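Local coordinates for protein hydrogenase (NiFe) small subunit HydA (Allochromatium vinosum, PDB 3MYR) that carries the iron-sulfur clusters of a [NiFe] hydrogenase heterodimer, which probably passes electrons from hydrogen to an acceptor, at residues Arg65-Val70 and Thr100-Ala104; Ser75-Ala81 and Thr127-Val132; Gly118-Arg123 and Gln254-Ala258. All blocks are in the same frame, centred on the assembly; numbering follows the deposited sequence.

Interaction 1: Arg65-Val70 and Thr100-Ala104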
ATOM      1  N   ARG A  65      12.558  -6.739 -29.474  1.00 33.12           N
ATOM      2  CA  ARG A  65      11.355  -6.668 -30.295  1.00 34.76           C
ATOM      3  C   ARG A  65      10.893  -8.055 -30.659  1.00 34.07           C
ATOM      4  O   ARG A  65      11.709  -8.867 -31.029  1.00 33.61           O
ATOM      5  CB  ARG A  65      11.658  -5.874 -31.563  1.00 38.27           C
ATOM      6  CG  ARG A  65      10.526  -5.776 -32.536  1.00 43.19           C
ATOM      7  CD  ARG A  65      11.147  -5.698 -33.944  1.00 57.99           C
ATOM      8  NE  ARG A  65      10.243  -5.215 -34.994  1.00 61.61           N
ATOM      9  CZ  ARG A  65       9.833  -3.950 -35.116  1.00 63.50           C
ATOM     10  NH1 ARG A  65      10.193  -3.029 -34.210  1.00 62.62           N
ATOM     11  NH2 ARG A  65       9.035  -3.623 -36.134  1.00 60.83           N
ATOM     12  N   GLY A  66       9.594  -8.342 -30.474  1.00 31.80           N
ATOM     13  CA  GLY A  66       9.033  -9.650 -30.768  1.00 29.88           C
ATOM     14  C   GLY A  66       9.204 -10.613 -29.601  1.00 29.94           C
ATOM     15  O   GLY A  66       8.658 -11.679 -29.625  1.00 31.30           O
ATOM     16  N   GLN A  67       9.994 -10.284 -28.585  1.00 29.38           N
ATOM     17  CA  GLN A  67      10.447 -11.332 -27.645  1.00 29.27           C
ATOM     18  C   GLN A  67      10.065 -10.971 -26.235  1.00 27.35           C
ATOM     19  O   GLN A  67      10.078 -11.818 -25.394  1.00 26.94           O
ATOM     20  CB  GLN A  67      11.987 -11.567 -27.656  1.00 29.78           C
ATOM     21  CG  GLN A  67      12.612 -11.954 -29.050  1.00 41.40           C
ATOM     22  CD  GLN A  67      12.011 -13.251 -29.630  1.00 52.89           C
ATOM     23  OE1 GLN A  67      11.917 -14.293 -28.949  1.00 55.71           O
ATOM     24  NE2 GLN A  67      11.546 -13.170 -30.881  1.00 58.29           N
ATOM     25  N   TYR A  68       9.788  -9.716 -25.933  1.00 26.17           N
ATOM     26  CA  TYR A  68       9.588  -9.394 -24.506  1.00 24.31           C
ATOM     27  C   TYR A  68       8.177  -9.768 -23.993  1.00 23.46           C
ATOM     28  O   TYR A  68       7.211  -9.797 -24.742  1.00 22.99           O
ATOM     29  CB  TYR A  68       9.993  -7.950 -24.213  1.00 22.36           C
ATOM     30  CG  TYR A  68       9.167  -6.942 -25.012  1.00 26.35           C
ATOM     31  CD1 TYR A  68       7.943  -6.474 -24.524  1.00 19.84           C
ATOM     32  CD2 TYR A  68       9.603  -6.484 -26.257  1.00 24.40           C
ATOM     33  CE1 TYR A  68       7.189  -5.530 -25.282  1.00 23.71           C
ATOM     34  CE2 TYR A  68       8.875  -5.543 -27.017  1.00 25.80           C
ATOM     35  CZ  TYR A  68       7.678  -5.084 -26.528  1.00 25.12           C
ATOM     36  OH  TYR A  68       6.963  -4.197 -27.290  1.00 25.62           O
ATOM     37  N   LEU A  69       8.061 -10.002 -22.699  1.00 22.10           N
ATOM     38  CA  LEU A  69       6.785 -10.228 -22.077  1.00 23.93           C
ATOM     39  C   LEU A  69       6.284  -8.917 -21.439  1.00 22.74           C
ATOM     40  O   LEU A  69       7.063  -8.197 -20.803  1.00 21.19           O
ATOM     41  CB  LEU A  69       7.076 -11.204 -20.949  1.00 22.95           C
ATOM     42  CG  LEU A  69       6.086 -12.213 -20.421  1.00 33.40           C
ATOM     43  CD1 LEU A  69       6.160 -12.196 -18.917  1.00 28.47           C
ATOM     44  CD2 LEU A  69       4.622 -12.212 -20.943  1.00 30.55           C
ATOM     45  N   VAL A  70       4.999  -8.600 -21.591  1.00 20.89           N
ATOM     46  CA  VAL A  70       4.452  -7.447 -20.917  1.00 21.13           C
ATOM     47  C   VAL A  70       3.540  -8.026 -19.804  1.00 21.80           C
ATOM     48  O   VAL A  70       2.754  -8.946 -20.058  1.00 21.51           O
ATOM     49  CB  VAL A  70       3.641  -6.541 -21.896  1.00 22.70           C
ATOM     50  CG1 VAL A  70       2.975  -5.372 -21.178  1.00 16.17           C
ATOM     51  CG2 VAL A  70       4.587  -5.998 -22.948  1.00 23.71           C
ATOM     52  N   THR A 100       3.234  -0.421 -26.110  1.00 23.21           N
ATOM     53  CA  THR A 100       4.129  -1.373 -25.506  1.00 23.86           C
ATOM     54  C   THR A 100       3.776  -2.822 -25.904  1.00 25.14           C
ATOM     55  O   THR A 100       4.672  -3.646 -26.127  1.00 26.21           O
ATOM     56  CB  THR A 100       4.047  -1.241 -23.992  1.00 23.77           C
ATOM     57  OG1 THR A 100       4.268   0.133 -23.664  1.00 25.38           O
ATOM     58  CG2 THR A 100       5.085  -2.065 -23.312  1.00 27.66           C
ATOM     59  N   VAL A 101       2.492  -3.139 -26.066  1.00 23.65           N
ATOM     60  CA  VAL A 101       2.138  -4.520 -26.431  1.00 22.50           C
ATOM     61  C   VAL A 101       2.388  -4.768 -27.931  1.00 24.27           C
ATOM     62  O   VAL A 101       2.457  -5.905 -28.335  1.00 23.64           O
ATOM     63  CB  VAL A 101       0.689  -4.951 -26.061  1.00 20.93           C
ATOM     64  CG1 VAL A 101       0.399  -4.683 -24.575  1.00 21.42           C
ATOM     65  CG2 VAL A 101      -0.340  -4.232 -26.950  1.00 21.66           C
ATOM     66  N   GLU A 102       2.514  -3.735 -28.750  1.00 25.58           N
ATOM     67  CA  GLU A 102       2.571  -3.954 -30.211  1.00 27.66           C
ATOM     68  C   GLU A 102       3.614  -5.019 -30.630  1.00 29.03           C
ATOM     69  O   GLU A 102       3.311  -5.908 -31.378  1.00 25.76           O
ATOM     70  CB  GLU A 102       2.849  -2.672 -30.999  1.00 30.71           C
ATOM     71  CG  GLU A 102       2.645  -2.955 -32.514  1.00 37.39           C
ATOM     72  CD  GLU A 102       2.819  -1.738 -33.373  1.00 52.80           C
ATOM     73  OE1 GLU A 102       2.417  -1.821 -34.559  1.00 58.78           O
ATOM     74  OE2 GLU A 102       3.365  -0.708 -32.886  1.00 55.27           O
ATOM     75  N   HIS A 103       4.781  -5.008 -30.020  1.00 28.83           N
ATOM     76  CA  HIS A 103       5.813  -5.999 -30.364  1.00 29.07           C
ATOM     77  C   HIS A 103       6.153  -6.975 -29.262  1.00 28.67           C
ATOM     78  O   HIS A 103       7.230  -7.569 -29.307  1.00 27.56           O
ATOM     79  CB  HIS A 103       7.075  -5.227 -30.806  1.00 29.28           C
ATOM     80  CG  HIS A 103       6.844  -4.403 -32.050  1.00 33.79           C
ATOM     81  ND1 HIS A 103       6.461  -4.975 -33.259  1.00 39.96           N
ATOM     82  CD2 HIS A 103       6.816  -3.058 -32.240  1.00 33.79           C
ATOM     83  CE1 HIS A 103       6.259  -4.015 -34.152  1.00 39.98           C
ATOM     84  NE2 HIS A 103       6.497  -2.846 -33.568  1.00 41.62           N
ATOM     85  N   ALA A 104       5.259  -7.144 -28.271  1.00 26.56           N
ATOM     86  CA  ALA A 104       5.472  -8.172 -27.225  1.00 26.48           C
ATOM     87  C   ALA A 104       5.348  -9.588 -27.798  1.00 25.71           C
ATOM     88  O   ALA A 104       4.550  -9.783 -28.711  1.00 23.04           O
ATOM     89  CB  ALA A 104       4.456  -7.989 -26.057  1.00 24.20           C
TER
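Tyr68 lays its ring over the Val101-Ala104 type I turn, where helix 93-101 gives way to strand 106-110. The setting is the mostly parallel sheet of the flavodoxin-like N-terminal part of the small subunit, and Tyr68 leads into strand 69-77 of that sheet. Ala104 CA sits over one ring face as a CH-pi contact, 3.9 Å from the ring centroid. Thr100 O meets the ring at its edge, close to its plane. There Tyr68 OH donates a 2.6 Å hydrogen bond to Thr100 O, with the donor tilted from the carbonyl plane. CG stands between the backbone N and carbonyl carbon (chi1 61°), which swings the ring over the turn. A leucine in place of Tyr68 would probably leave Thr100 O without this donor and Ala104 without its aromatic cover.

Val70, further along the strand, points its CG2 at Ala104 CB, 3.7 Å away. This extends the apolar patch, and Leu9 of strand 5-10 packs on Val70 as well. Met61 of helix 50-63 touches Tyr68.

The outer end of the contact is a stack. Arg65 and His103 run side by side in the same direction. The guanidinium lies flat on the imidazole, with planes 24° apart and centres 3.9 Å apart. Glu102 CG covers the opposite imidazole face, so the ring is sandwiched. Beside the stack, Gly66 N donates to His103 O at 2.7 Å, in the carbonyl plane but bent to 136° at the hydrogen.

Interaction 2: Ser75-Ala81 and Thr127-Val132; sequences SIPGPDA and TGAMSV
Ile76 and Met130 form an antiparallel hydrogen-bonded pair, and Pro77 and Ala129 form the next, non-hydrogen-bonded pair, with CA atoms 4.1 Å apart. Ile76 N donates to Met130 O at 3.0 Å, nearly straight and in the carbonyl plane. The return bond, Met130 N to Ile76 O, is shorter at 2.7 Å, but its donor stands above the carbonyl plane. Pro77 sits at the non-hydrogen-bonded position, where its missing N-H costs this pairing nothing. Gly78 N donates to Gly128 O in a bond of 175°.

The side chains of Ile76 and Met130 lie on the same face of the sheet. Ile76 CD1 extends to Val132 CG2, 3.9 Å away, and the two side chains cross obliquely. Leu97 of helix 93-101 and Leu135 of helix 132-135 also touch Ile76. Met130 bends at its last torsion (chi3 54°), which brings SD close against Gly78 CA at 3.9 Å. Beyond the glycine, the Gly78-Ala81 type I turn brings Ala81 CB against Thr127 O, 3.2 Å away.

Ser75 faces Ala129, with its OG 3.5 Å from Ala129 CB. The serine hydroxyl is hydrogen-bonded to Gln12 OE1, and the same glutamine amide donates through NE2 to Thr127 OG1. Gln12 thus ties both segments together. Ser131 leaves the strand at the N-cap position of helix 132-135.

The side chain of Ser75 lies about 4 Å from that of Cys113, a ligand of [4Fe-4S] cluster 1. The arrangement is a short antiparallel strand added to the otherwise parallel sheet of a flavodoxin-like domain, at the strand end beside the cluster.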
ATOM      1  N   SER A  75      -6.761  -1.715 -14.549  1.00 19.24           N
ATOM      2  CA  SER A  75      -7.583  -1.451 -15.726  1.00 20.27           C
ATOM      3  C   SER A  75      -7.044  -0.220 -16.442  1.00 19.80           C
ATOM      4  O   SER A  75      -6.137   0.449 -15.959  1.00 19.84           O
ATOM      5  CB  SER A  75      -9.066  -1.270 -15.315  1.00 18.84           C
ATOM      6  OG  SER A  75      -9.114  -0.153 -14.419  1.00 22.50           O
ATOM      7  N   ILE A  76      -7.517  -0.012 -17.655  1.00 19.22           N
ATOM      8  CA  ILE A  76      -7.085   1.099 -18.488  1.00 18.79           C
ATOM      9  C   ILE A  76      -8.334   1.896 -18.922  1.00 19.33           C
ATOM     10  O   ILE A  76      -9.285   1.304 -19.468  1.00 19.66           O
ATOM     11  CB  ILE A  76      -6.446   0.513 -19.760  1.00 19.25           C
ATOM     12  CG1 ILE A  76      -5.260  -0.431 -19.351  1.00 22.07           C
ATOM     13  CG2 ILE A  76      -5.948   1.635 -20.711  1.00 17.91           C
ATOM     14  CD1 ILE A  76      -5.630  -1.984 -19.349  1.00 22.47           C
ATOM     15  N   PRO A  77      -8.316   3.235 -18.766  1.00 20.71           N
ATOM     16  CA  PRO A  77      -9.453   3.976 -19.325  1.00 19.28           C
ATOM     17  C   PRO A  77      -9.373   3.853 -20.810  1.00 21.25           C
ATOM     18  O   PRO A  77      -8.315   4.137 -21.423  1.00 20.16           O
ATOM     19  CB  PRO A  77      -9.198   5.428 -18.885  1.00 21.27           C
ATOM     20  CG  PRO A  77      -8.241   5.304 -17.659  1.00 19.82           C
ATOM     21  CD  PRO A  77      -7.387   4.085 -17.983  1.00 19.30           C
ATOM     22  N   GLY A  78     -10.482   3.423 -21.401  1.00 21.70           N
ATOM     23  CA  GLY A  78     -10.502   3.108 -22.822  1.00 22.09           C
ATOM     24  C   GLY A  78     -10.353   4.330 -23.725  1.00 21.84           C
ATOM     25  O   GLY A  78     -10.436   5.484 -23.263  1.00 21.28           O
ATOM     26  N   PRO A  79     -10.189   4.086 -25.030  1.00 22.56           N
ATOM     27  CA  PRO A  79      -9.850   5.230 -25.926  1.00 23.37           C
ATOM     28  C   PRO A  79     -11.048   6.204 -26.063  1.00 24.68           C
ATOM     29  O   PRO A  79     -10.853   7.316 -26.451  1.00 22.03           O
ATOM     30  CB  PRO A  79      -9.528   4.545 -27.285  1.00 24.18           C
ATOM     31  CG  PRO A  79     -10.315   3.223 -27.222  1.00 23.68           C
ATOM     32  CD  PRO A  79     -10.233   2.798 -25.755  1.00 22.01           C
ATOM     33  N   ASP A  80     -12.273   5.795 -25.711  1.00 23.74           N
ATOM     34  CA  ASP A  80     -13.401   6.793 -25.621  1.00 27.26           C
ATOM     35  C   ASP A  80     -13.475   7.620 -24.302  1.00 27.26           C
ATOM     36  O   ASP A  80     -14.240   8.608 -24.218  1.00 29.44           O
ATOM     37  CB  ASP A  80     -14.755   6.065 -25.873  1.00 27.07           C
ATOM     38  CG  ASP A  80     -14.676   5.145 -27.103  1.00 30.58           C
ATOM     39  OD1 ASP A  80     -14.951   3.911 -26.971  1.00 33.03           O
ATOM     40  OD2 ASP A  80     -14.205   5.658 -28.172  1.00 29.54           O
ATOM     41  N   ALA A  81     -12.709   7.212 -23.284  1.00 25.94           N
ATOM     42  CA  ALA A  81     -12.713   7.935 -21.992  1.00 25.57           C
ATOM     43  C   ALA A  81     -11.651   9.074 -22.022  1.00 25.70           C
ATOM     44  O   ALA A  81     -10.756   9.097 -22.890  1.00 25.12           O
ATOM     45  CB  ALA A  81     -12.462   6.976 -20.846  1.00 23.91           C
ATOM     46  N   THR A 127     -14.561   6.285 -14.900  1.00 22.06           N
ATOM     47  CA  THR A 127     -13.378   6.554 -15.733  1.00 22.96           C
ATOM     48  C   THR A 127     -13.386   5.747 -17.046  1.00 22.64           C
ATOM     49  O   THR A 127     -12.456   5.863 -17.839  1.00 23.08           O
ATOM     50  CB  THR A 127     -12.044   6.327 -15.007  1.00 20.68           C
ATOM     51  OG1 THR A 127     -11.933   4.941 -14.679  1.00 21.60           O
ATOM     52  CG2 THR A 127     -11.910   7.214 -13.696  1.00 17.83           C
ATOM     53  N   GLY A 128     -14.516   5.095 -17.358  1.00 23.07           N
ATOM     54  CA  GLY A 128     -14.578   4.260 -18.572  1.00 21.54           C
ATOM     55  C   GLY A 128     -13.443   3.228 -18.643  1.00 21.57           C
ATOM     56  O   GLY A 128     -12.914   2.931 -19.745  1.00 20.00           O
ATOM     57  N   ALA A 129     -13.163   2.592 -17.497  1.00 20.97           N
ATOM     58  CA  ALA A 129     -12.115   1.545 -17.385  1.00 21.93           C
ATOM     59  C   ALA A 129     -12.404   0.340 -18.251  1.00 22.53           C
ATOM     60  O   ALA A 129     -13.539  -0.122 -18.268  1.00 22.99           O
ATOM     61  CB  ALA A 129     -11.998   1.080 -15.926  1.00 20.76           C
ATOM     62  N   MET A 130     -11.373  -0.253 -18.869  1.00 20.25           N
ATOM     63  CA  MET A 130     -11.578  -1.492 -19.649  1.00 19.16           C
ATOM     64  C   MET A 130     -10.451  -2.470 -19.306  1.00 19.40           C
ATOM     65  O   MET A 130      -9.450  -2.055 -18.744  1.00 17.87           O
ATOM     66  CB  MET A 130     -11.484  -1.116 -21.155  1.00 19.90           C
ATOM     67  CG  MET A 130     -12.746  -0.206 -21.508  1.00 24.30           C
ATOM     68  SD  MET A 130     -12.980   0.063 -23.242  1.00 31.45           S
ATOM     69  CE  MET A 130     -13.025  -1.600 -23.917  1.00 29.44           C
ATOM     70  N   SER A 131     -10.595  -3.726 -19.732  1.00 19.47           N
ATOM     71  CA  SER A 131      -9.639  -4.802 -19.443  1.00 19.63           C
ATOM     72  C   SER A 131      -8.666  -4.896 -20.624  1.00 20.56           C
ATOM     73  O   SER A 131      -8.935  -4.366 -21.716  1.00 20.85           O
ATOM     74  CB  SER A 131     -10.396  -6.156 -19.374  1.00 20.63           C
ATOM     75  OG  SER A 131     -10.974  -6.486 -20.660  1.00 19.22           O
ATOM     76  N   VAL A 132      -7.574  -5.603 -20.409  1.00 19.15           N
ATOM     77  CA  VAL A 132      -6.577  -5.849 -21.451  1.00 21.33           C
ATOM     78  C   VAL A 132      -7.130  -6.591 -22.672  1.00 22.45           C
ATOM     79  O   VAL A 132      -7.008  -6.083 -23.777  1.00 22.32           O
ATOM     80  CB  VAL A 132      -5.375  -6.617 -20.818  1.00 21.58           C
ATOM     81  CG1 VAL A 132      -4.392  -7.086 -21.913  1.00 17.44           C
ATOM     82  CG2 VAL A 132      -4.735  -5.724 -19.797  1.00 19.22           C
TER

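Interaction 3: Gly118-Arg123 and Gln254-Ala258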
ATOM      1  N   GLY A 118     -12.373  -5.262 -13.208  1.00 19.41           N
ATOM      2  CA  GLY A 118     -12.131  -5.100 -11.762  1.00 17.05           C
ATOM      3  C   GLY A 118     -12.824  -3.849 -11.130  1.00 18.30           C
ATOM      4  O   GLY A 118     -13.911  -3.432 -11.509  1.00 16.71           O
ATOM      5  N   LEU A 119     -12.187  -3.271 -10.131  1.00 18.33           N
ATOM      6  CA  LEU A 119     -12.816  -2.293  -9.306  1.00 18.68           C
ATOM      7  C   LEU A 119     -13.108  -1.004 -10.050  1.00 18.25           C
ATOM      8  O   LEU A 119     -14.193  -0.495  -9.935  1.00 15.98           O
ATOM      9  CB  LEU A 119     -11.947  -2.019  -8.106  1.00 17.52           C
ATOM     10  CG  LEU A 119     -12.475  -1.356  -6.879  1.00 23.50           C
ATOM     11  CD1 LEU A 119     -11.468  -0.632  -5.988  1.00 19.84           C
ATOM     12  CD2 LEU A 119     -13.960  -1.145  -6.711  1.00 21.31           C
ATOM     13  N   PRO A 120     -12.117  -0.436 -10.760  1.00 18.85           N
ATOM     14  CA  PRO A 120     -12.421   0.821 -11.504  1.00 17.72           C
ATOM     15  C   PRO A 120     -13.612   0.670 -12.484  1.00 19.70           C
ATOM     16  O   PRO A 120     -14.347   1.634 -12.775  1.00 18.80           O
ATOM     17  CB  PRO A 120     -11.126   1.088 -12.318  1.00 17.70           C
ATOM     18  CG  PRO A 120      -9.997   0.390 -11.464  1.00 15.38           C
ATOM     19  CD  PRO A 120     -10.756  -0.945 -11.017  1.00 15.18           C
ATOM     20  N   GLN A 121     -13.862  -0.552 -12.901  1.00 19.17           N
ATOM     21  CA  GLN A 121     -14.951  -0.824 -13.826  1.00 18.33           C
ATOM     22  C   GLN A 121     -16.291  -1.141 -13.143  1.00 20.48           C
ATOM     23  O   GLN A 121     -17.335  -1.160 -13.816  1.00 21.71           O
ATOM     24  CB  GLN A 121     -14.568  -1.944 -14.791  1.00 18.74           C
ATOM     25  CG  GLN A 121     -15.506  -2.013 -15.971  1.00 24.84           C
ATOM     26  CD  GLN A 121     -16.054  -3.380 -16.224  1.00 38.79           C
ATOM     27  OE1 GLN A 121     -15.891  -3.846 -17.346  1.00 51.76           O
ATOM     28  NE2 GLN A 121     -16.481  -4.124 -15.176  1.00 31.28           N
ATOM     29  N   ALA A 122     -16.296  -1.316 -11.815  1.00 20.22           N
ATOM     30  CA  ALA A 122     -17.533  -1.604 -11.129  1.00 20.33           C
ATOM     31  C   ALA A 122     -18.487  -0.378 -11.287  1.00 21.48           C
ATOM     32  O   ALA A 122     -18.034   0.795 -11.376  1.00 19.72           O
ATOM     33  CB  ALA A 122     -17.225  -1.869  -9.615  1.00 18.47           C
ATOM     34  N   ARG A 123     -19.811  -0.623 -11.269  1.00 22.33           N
ATOM     35  CA  ARG A 123     -20.779   0.479 -11.423  1.00 24.14           C
ATOM     36  C   ARG A 123     -20.486   1.660 -10.527  1.00 24.11           C
ATOM     37  O   ARG A 123     -20.355   1.489  -9.317  1.00 22.38           O
ATOM     38  CB  ARG A 123     -22.213  -0.041 -11.122  1.00 25.47           C
ATOM     39  CG  ARG A 123     -22.740  -0.797 -12.340  1.00 34.64           C
ATOM     40  CD  ARG A 123     -23.898  -1.758 -12.068  1.00 47.97           C
ATOM     41  NE  ARG A 123     -25.005  -1.208 -11.247  1.00 55.12           N
ATOM     42  CZ  ARG A 123     -25.857  -1.994 -10.539  1.00 59.05           C
ATOM     43  NH1 ARG A 123     -26.846  -1.455  -9.825  1.00 54.80           N
ATOM     44  NH2 ARG A 123     -25.725  -3.347 -10.530  1.00 54.88           N
ATOM     45  N   GLN A 254     -16.614  -8.905 -13.048  1.00 17.49           N
ATOM     46  CA  GLN A 254     -17.717  -8.218 -12.361  1.00 18.35           C
ATOM     47  C   GLN A 254     -18.100  -8.722 -10.979  1.00 18.95           C
ATOM     48  O   GLN A 254     -19.259  -8.642 -10.595  1.00 18.67           O
ATOM     49  CB  GLN A 254     -18.977  -8.162 -13.278  1.00 22.28           C
ATOM     50  CG  GLN A 254     -18.806  -7.159 -14.505  1.00 25.23           C
ATOM     51  CD  GLN A 254     -18.002  -7.839 -15.636  1.00 32.52           C
ATOM     52  OE1 GLN A 254     -18.338  -8.964 -16.035  1.00 30.10           O
ATOM     53  NE2 GLN A 254     -16.914  -7.234 -16.064  1.00 26.80           N
ATOM     54  N   PHE A 255     -17.161  -9.228 -10.187  1.00 17.77           N
ATOM     55  CA  PHE A 255     -17.567  -9.790  -8.914  1.00 17.55           C
ATOM     56  C   PHE A 255     -18.045  -8.698  -7.967  1.00 18.86           C
ATOM     57  O   PHE A 255     -18.804  -8.983  -7.066  1.00 17.02           O
ATOM     58  CB  PHE A 255     -16.440 -10.627  -8.261  1.00 17.13           C
ATOM     59  CG  PHE A 255     -15.336  -9.794  -7.637  1.00 18.49           C
ATOM     60  CD1 PHE A 255     -15.360  -9.529  -6.246  1.00 17.83           C
ATOM     61  CD2 PHE A 255     -14.231  -9.384  -8.400  1.00 15.66           C
ATOM     62  CE1 PHE A 255     -14.328  -8.806  -5.654  1.00 19.12           C
ATOM     63  CE2 PHE A 255     -13.143  -8.673  -7.811  1.00 16.14           C
ATOM     64  CZ  PHE A 255     -13.174  -8.409  -6.432  1.00 13.36           C
ATOM     65  N   TRP A 256     -17.592  -7.460  -8.175  1.00 18.23           N
ATOM     66  CA  TRP A 256     -18.035  -6.347  -7.323  1.00 18.85           C
ATOM     67  C   TRP A 256     -19.510  -6.073  -7.475  1.00 19.48           C
ATOM     68  O   TRP A 256     -20.107  -5.480  -6.584  1.00 21.07           O
ATOM     69  CB  TRP A 256     -17.318  -5.032  -7.682  1.00 15.64           C
ATOM     70  CG  TRP A 256     -15.799  -5.145  -7.499  1.00 16.13           C
ATOM     71  CD1 TRP A 256     -14.864  -5.209  -8.483  1.00 16.88           C
ATOM     72  CD2 TRP A 256     -15.088  -5.109  -6.263  1.00 14.59           C
ATOM     73  NE1 TRP A 256     -13.589  -5.323  -7.936  1.00 17.55           N
ATOM     74  CE2 TRP A 256     -13.696  -5.210  -6.573  1.00 16.93           C
ATOM     75  CE3 TRP A 256     -15.494  -5.020  -4.907  1.00 17.33           C
ATOM     76  CZ2 TRP A 256     -12.687  -5.204  -5.580  1.00 16.42           C
ATOM     77  CZ3 TRP A 256     -14.513  -5.027  -3.904  1.00 13.50           C
ATOM     78  CH2 TRP A 256     -13.102  -5.181  -4.243  1.00 13.09           C
ATOM     79  N   ASP A 257     -20.080  -6.437  -8.622  1.00 19.94           N
ATOM     80  CA  ASP A 257     -21.459  -6.116  -8.880  1.00 22.34           C
ATOM     81  C   ASP A 257     -22.343  -7.344  -8.797  1.00 23.69           C
ATOM     82  O   ASP A 257     -23.362  -7.377  -9.460  1.00 24.14           O
ATOM     83  CB  ASP A 257     -21.602  -5.393 -10.250  1.00 19.85           C
ATOM     84  CG  ASP A 257     -20.978  -3.954 -10.210  1.00 23.16           C
ATOM     85  OD1 ASP A 257     -21.295  -3.247  -9.219  1.00 22.65           O
ATOM     86  OD2 ASP A 257     -20.161  -3.543 -11.107  1.00 21.68           O
ATOM     87  N   ALA A 258     -21.967  -8.343  -8.010  1.00 24.35           N
ATOM     88  CA  ALA A 258     -22.800  -9.543  -7.940  1.00 27.87           C
ATOM     89  C   ALA A 258     -23.863  -9.492  -6.830  1.00 28.98           C
ATOM     90  O   ALA A 258     -24.233 -10.530  -6.368  1.00 34.67           O
ATOM     91  CB  ALA A 258     -21.908 -10.831  -7.766  1.00 24.36           C
TER
HETATM   92  O   HOH W   1     -14.578  -7.215 -13.624  1.00 12.31           O
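Leu119 and Trp256 meet where the flavodoxin-like N-terminal part of the small subunit, carrying the short helix 118-121, packs on its C-terminal cluster-binding part. The apolar contacts centre on the indole. Leu119 CD2 lies over one face, 4.2 Å from the centroid of the five-membered ring, in a CH-pi contact. Phe255 CZ covers the opposite face near its rim. Ala122 CB packs on Trp256 CB at 3.7 Å. Phe56 and Arg59 of the large subunit also touch the tryptophan. Its side chain lies about 4 Å from that of Cys147, a ligand of [4Fe-4S] cluster 1.

Water joins the two backbones. One molecule accepts from Gly118 N at 3.0 Å and from Gln254 N at 2.7 Å. It bridges the segments where no direct backbone bond is made.

The polar contacts of the side chains centre on the Asp257 carboxylate. Its CG lies anti to the carbonyl carbon (chi1 -69°), which carries the carboxylate over to the Ala122-Arg123 link. OD1 forms a salt bridge with Arg48 of the large subunit, and that same arginine donates to Arg123 O. Arg48 thus holds both segments. The other oxygen stays within the contact: OD2 accepts Arg123 N on its syn side, at 2.9 Å and 19° out of the carboxylate plane.

Interactions 1 and 2 share strand 69-77. Interaction 1 sits at its start and interaction 2 at its far end, with centres 21 Å apart. Interaction 2 is buried and held by strand pairing. Interaction 1 is only partly buried, grading from an apolar patch to an arginine-histidine stack at the surface, away from the clusters. Interaction 3 is also partly buried, but six of its residues lie against the large subunit; it relies on an indole, a water and a carboxylate. Interactions 2 and 3 touch: Pro120 CG reaches Ser75 OG at 3.1 Å, beside Cys113. The 118-123 segment thus connects the added strand to the C-terminal part, whereas interaction 1 stays about 17 Å from interaction 3 at the nearest atoms.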